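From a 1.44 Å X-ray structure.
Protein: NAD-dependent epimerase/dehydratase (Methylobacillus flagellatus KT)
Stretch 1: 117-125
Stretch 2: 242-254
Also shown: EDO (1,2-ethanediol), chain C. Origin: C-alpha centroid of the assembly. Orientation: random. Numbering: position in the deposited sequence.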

# COMPACT_ATOMS: atom_id res chain seq x y z
N VAL A 117 12.52 -2.55 -16.96
CA VAL A 117 12.82 -1.54 -17.96
C VAL A 117 13.50 -0.37 -17.32
O VAL A 117 13.18 0.01 -16.18
CB VAL A 117 11.55 -1.05 -18.71
CG1 VAL A 117 11.05 -2.09 -19.68
CG2 VAL A 117 10.44 -0.67 -17.74
N GLU A 118 14.43 0.23 -18.06
CA GLU A 118 15.11 1.42 -17.59
C GLU A 118 14.31 2.63 -18.08
O GLU A 118 14.80 3.49 -18.83
CB GLU A 118 16.55 1.45 -18.12
CG GLU A 118 17.44 0.36 -17.51
CD GLU A 118 17.62 0.53 -16.01
OE1 GLU A 118 17.99 1.64 -15.56
OE2 GLU A 118 17.36 -0.44 -15.28
N GLU A 119 13.07 2.68 -17.61
CA GLU A 119 12.08 3.63 -18.06
C GLU A 119 11.17 3.93 -16.88
O GLU A 119 11.14 3.17 -15.88
CB GLU A 119 11.21 3.02 -19.17
CG GLU A 119 11.89 2.73 -20.51
CD GLU A 119 10.89 2.30 -21.58
OE1 GLU A 119 10.02 1.44 -21.30
OE2 GLU A 119 10.99 2.83 -22.71
N TRP A 120 10.44 5.03 -17.02
CA TRP A 120 9.37 5.38 -16.10
C TRP A 120 8.06 4.80 -16.59
O TRP A 120 7.67 5.04 -17.73
CB TRP A 120 9.20 6.87 -16.06
CG TRP A 120 10.34 7.59 -15.45
CD1 TRP A 120 11.47 8.04 -16.07
CD2 TRP A 120 10.46 7.98 -14.08
NE1 TRP A 120 12.28 8.70 -15.17
CE2 TRP A 120 11.68 8.67 -13.94
CE3 TRP A 120 9.65 7.79 -12.95
CZ2 TRP A 120 12.11 9.19 -12.71
CZ3 TRP A 120 10.06 8.29 -11.76
CH2 TRP A 120 11.27 9.01 -11.64
N LEU A 121 7.38 4.05 -15.73
CA LEU A 121 6.06 3.49 -16.04
C LEU A 121 5.01 4.24 -15.25
O LEU A 121 5.27 4.71 -14.14
CB LEU A 121 5.98 2.01 -15.63
CG LEU A 121 7.10 1.12 -16.16
CD1 LEU A 121 6.83 -0.33 -15.82
CD2 LEU A 121 7.27 1.37 -17.64
N ASP A 122 3.82 4.30 -15.82
CA ASP A 122 2.69 4.87 -15.11
C ASP A 122 1.41 4.07 -15.35
O ASP A 122 1.46 2.93 -15.80
CB ASP A 122 2.55 6.35 -15.42
CG ASP A 122 2.16 6.62 -16.84
OD1 ASP A 122 1.66 5.69 -17.55
OD2 ASP A 122 2.36 7.79 -17.24
N GLU A 123 0.25 4.61 -14.95
CA GLU A 123 -1.00 3.85 -15.03
C GLU A 123 -1.39 3.50 -16.46
O GLU A 123 -2.18 2.56 -16.67
CB GLU A 123 -2.15 4.63 -14.36
CG GLU A 123 -1.96 4.96 -12.85
CD GLU A 123 -1.09 6.22 -12.59
OE1 GLU A 123 -0.54 6.86 -13.53
OE2 GLU A 123 -0.90 6.58 -11.41
N ASP A 124 -0.84 4.24 -17.42
CA ASP A 124 -1.14 3.96 -18.83
C ASP A 124 -0.37 2.77 -19.38
O ASP A 124 -0.73 2.20 -20.41
CB ASP A 124 -0.82 5.17 -19.70
CG ASP A 124 -1.65 6.41 -19.36
OD1 ASP A 124 -2.73 6.31 -18.75
OD2 ASP A 124 -1.20 7.50 -19.76
N THR A 125 0.69 2.38 -18.69
CA THR A 125 1.52 1.25 -19.11
C THR A 125 0.84 -0.08 -18.77
O THR A 125 0.54 -0.35 -17.59
CB THR A 125 2.87 1.27 -18.31
OG1 THR A 125 3.46 2.57 -18.38
CG2 THR A 125 3.83 0.18 -18.88
N PRO A 242 26.71 -1.41 -11.59
CA PRO A 242 25.88 -0.79 -12.60
C PRO A 242 24.38 -0.85 -12.25
O PRO A 242 23.87 -1.87 -11.72
CB PRO A 242 26.20 -1.64 -13.89
CG PRO A 242 26.84 -2.85 -13.40
CD PRO A 242 27.59 -2.46 -12.16
N VAL A 243 23.69 0.26 -12.52
CA VAL A 243 22.27 0.37 -12.21
C VAL A 243 21.50 -0.41 -13.25
O VAL A 243 21.56 -0.08 -14.46
CB VAL A 243 21.84 1.83 -12.20
CG1 VAL A 243 20.32 1.95 -11.99
CG2 VAL A 243 22.61 2.61 -11.13
N GLN A 244 20.78 -1.43 -12.81
CA GLN A 244 20.04 -2.29 -13.72
C GLN A 244 19.04 -3.15 -12.96
O GLN A 244 19.37 -3.77 -11.95
CB GLN A 244 21.03 -3.16 -14.53
CG GLN A 244 20.37 -3.89 -15.67
CD GLN A 244 19.91 -5.26 -15.26
OE1 GLN A 244 20.66 -6.02 -14.62
NE2 GLN A 244 18.68 -5.62 -15.65
N GLY A 245 17.80 -3.16 -13.42
CA GLY A 245 16.79 -4.02 -12.85
C GLY A 245 15.55 -3.31 -12.32
O GLY A 245 15.59 -2.13 -11.96
N ASN A 246 14.44 -4.04 -12.32
CA ASN A 246 13.15 -3.53 -11.88
C ASN A 246 12.72 -2.36 -12.78
O ASN A 246 12.95 -2.45 -13.99
CB ASN A 246 13.16 -3.16 -10.39
CG ASN A 246 11.75 -3.09 -9.81
OD1 ASN A 246 10.83 -3.81 -10.23
ND2 ASN A 246 11.57 -2.20 -8.87
N LYS A 247 12.15 -1.28 -12.25
CA LYS A 247 11.66 -0.16 -13.09
C LYS A 247 11.49 1.05 -12.24
O LYS A 247 11.61 0.95 -11.02
CB LYS A 247 10.31 -0.50 -13.74
CG LYS A 247 9.18 -0.67 -12.73
CD LYS A 247 8.92 -2.09 -12.36
CE LYS A 247 8.10 -2.11 -11.06
NZ LYS A 247 7.88 -3.47 -10.58
N LYS A 248 11.20 2.18 -12.87
CA LYS A 248 10.90 3.41 -12.13
C LYS A 248 9.44 3.66 -12.29
O LYS A 248 8.88 3.52 -13.36
CB LYS A 248 11.69 4.60 -12.69
CG LYS A 248 13.21 4.43 -12.54
CD LYS A 248 14.00 5.56 -13.21
CE LYS A 248 13.94 5.45 -14.73
NZ LYS A 248 14.99 6.28 -15.42
N LEU A 249 8.80 4.02 -11.20
CA LEU A 249 7.37 4.28 -11.24
C LEU A 249 7.06 5.74 -10.99
O LEU A 249 7.54 6.36 -10.04
CB LEU A 249 6.70 3.40 -10.18
CG LEU A 249 6.81 1.90 -10.36
CD1 LEU A 249 6.56 1.16 -9.07
CD2 LEU A 249 5.87 1.47 -11.46
N SER A 250 6.27 6.33 -11.91
CA SER A 250 5.85 7.71 -11.83
C SER A 250 4.59 7.88 -10.98
O SER A 250 3.61 7.19 -11.18
CB SER A 250 5.51 8.21 -13.23
OG SER A 250 4.99 9.53 -13.14
N ASN A 251 4.63 8.85 -10.08
CA ASN A 251 3.46 9.23 -9.31
C ASN A 251 2.77 10.49 -9.82
O ASN A 251 2.11 11.19 -9.06
CB ASN A 251 3.85 9.42 -7.83
CG ASN A 251 4.75 10.63 -7.57
OD1 ASN A 251 5.19 11.35 -8.48
ND2 ASN A 251 5.03 10.86 -6.29
N ALA A 252 2.87 10.75 -11.12
CA ALA A 252 2.29 11.95 -11.69
C ALA A 252 0.80 12.10 -11.38
O ALA A 252 0.34 13.21 -11.08
CB ALA A 252 2.50 11.94 -13.24
N ARG A 253 0.04 11.02 -11.55
CA ARG A 253 -1.41 11.07 -11.29
C ARG A 253 -1.71 11.36 -9.81
O ARG A 253 -2.54 12.18 -9.47
CB ARG A 253 -2.11 9.78 -11.76
CG ARG A 253 -2.52 9.74 -13.25
CD ARG A 253 -3.51 8.60 -13.43
NE ARG A 253 -4.18 8.63 -14.72
CZ ARG A 253 -3.64 8.17 -15.85
NH1 ARG A 253 -2.40 7.65 -15.87
NH2 ARG A 253 -4.33 8.23 -16.97
N LEU A 254 -0.97 10.73 -8.89
CA LEU A 254 -1.16 11.02 -7.47
C LEU A 254 -0.88 12.50 -7.20
O LEU A 254 -1.67 13.16 -6.51
CB LEU A 254 -0.23 10.08 -6.65
CG LEU A 254 -0.15 10.32 -5.15
CD1 LEU A 254 0.27 9.02 -4.44
CD2 LEU A 254 0.88 11.43 -4.89
C1 EDO C . 10.80 -1.41 -6.13
O1 EDO C . 11.15 -1.43 -4.77
C2 EDO C . 9.32 -1.33 -6.30
O2 EDO C . 8.89 -1.58 -7.60
O HOH W 1 15.44 -2.46 -15.45
O HOH W 2 16.97 4.22 -16.08
O HOH W 3 20.85 2.59 -15.60
O HOH W 4 3.82 9.66 -15.59
O HOH W 5 0.34 8.20 -9.58
O HOH W 6 1.34 8.54 -12.62

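Short parallel strand pairings often owe as much to the side chains flanking them as to the ladder itself, and this pair of segments illustrates the point. Trp120 and Leu121 run parallel to Lys248 and Leu249. Leu121 N donates to Lys248 O (2.9 Å), and Ser250 N returns the bond to Leu121 O (2.9 Å), so Leu121 bonds through both its backbone polar atoms; Lys248 N reaches Glu119 O at 3.2 Å.

Side chains alternate across this ladder. On one face, Trp120 (chi1 m) shares its side with Lys248, whose m, t, m, t chain carries CE over the five-membered ring, 3.9 Å from its centroid. This CH-pi contact suits a methylene polarised by the neighbouring ammonium, while NZ continues to water 2, which also binds Glu118 OE1. On the other face, Leu121 CB meets Leu249 CD2 at 4.2 Å.

Beyond the strands, charge takes over. Glu118 starts away from its partner, but chi1 and chi2, both m, fold it back, and OE2 accepts a weak hydrogen bond from Gly245 N (3.3 Å). At the far end, a type I turn from Asp122 to Thr125 presents two carboxylates to Arg253. Its extended chi2 and chi3, both t, deliver the guanidinium edge-on: NH1 bridges to Glu123 OE1 and NH2 to Asp124 OD1, each at 3.1 Å.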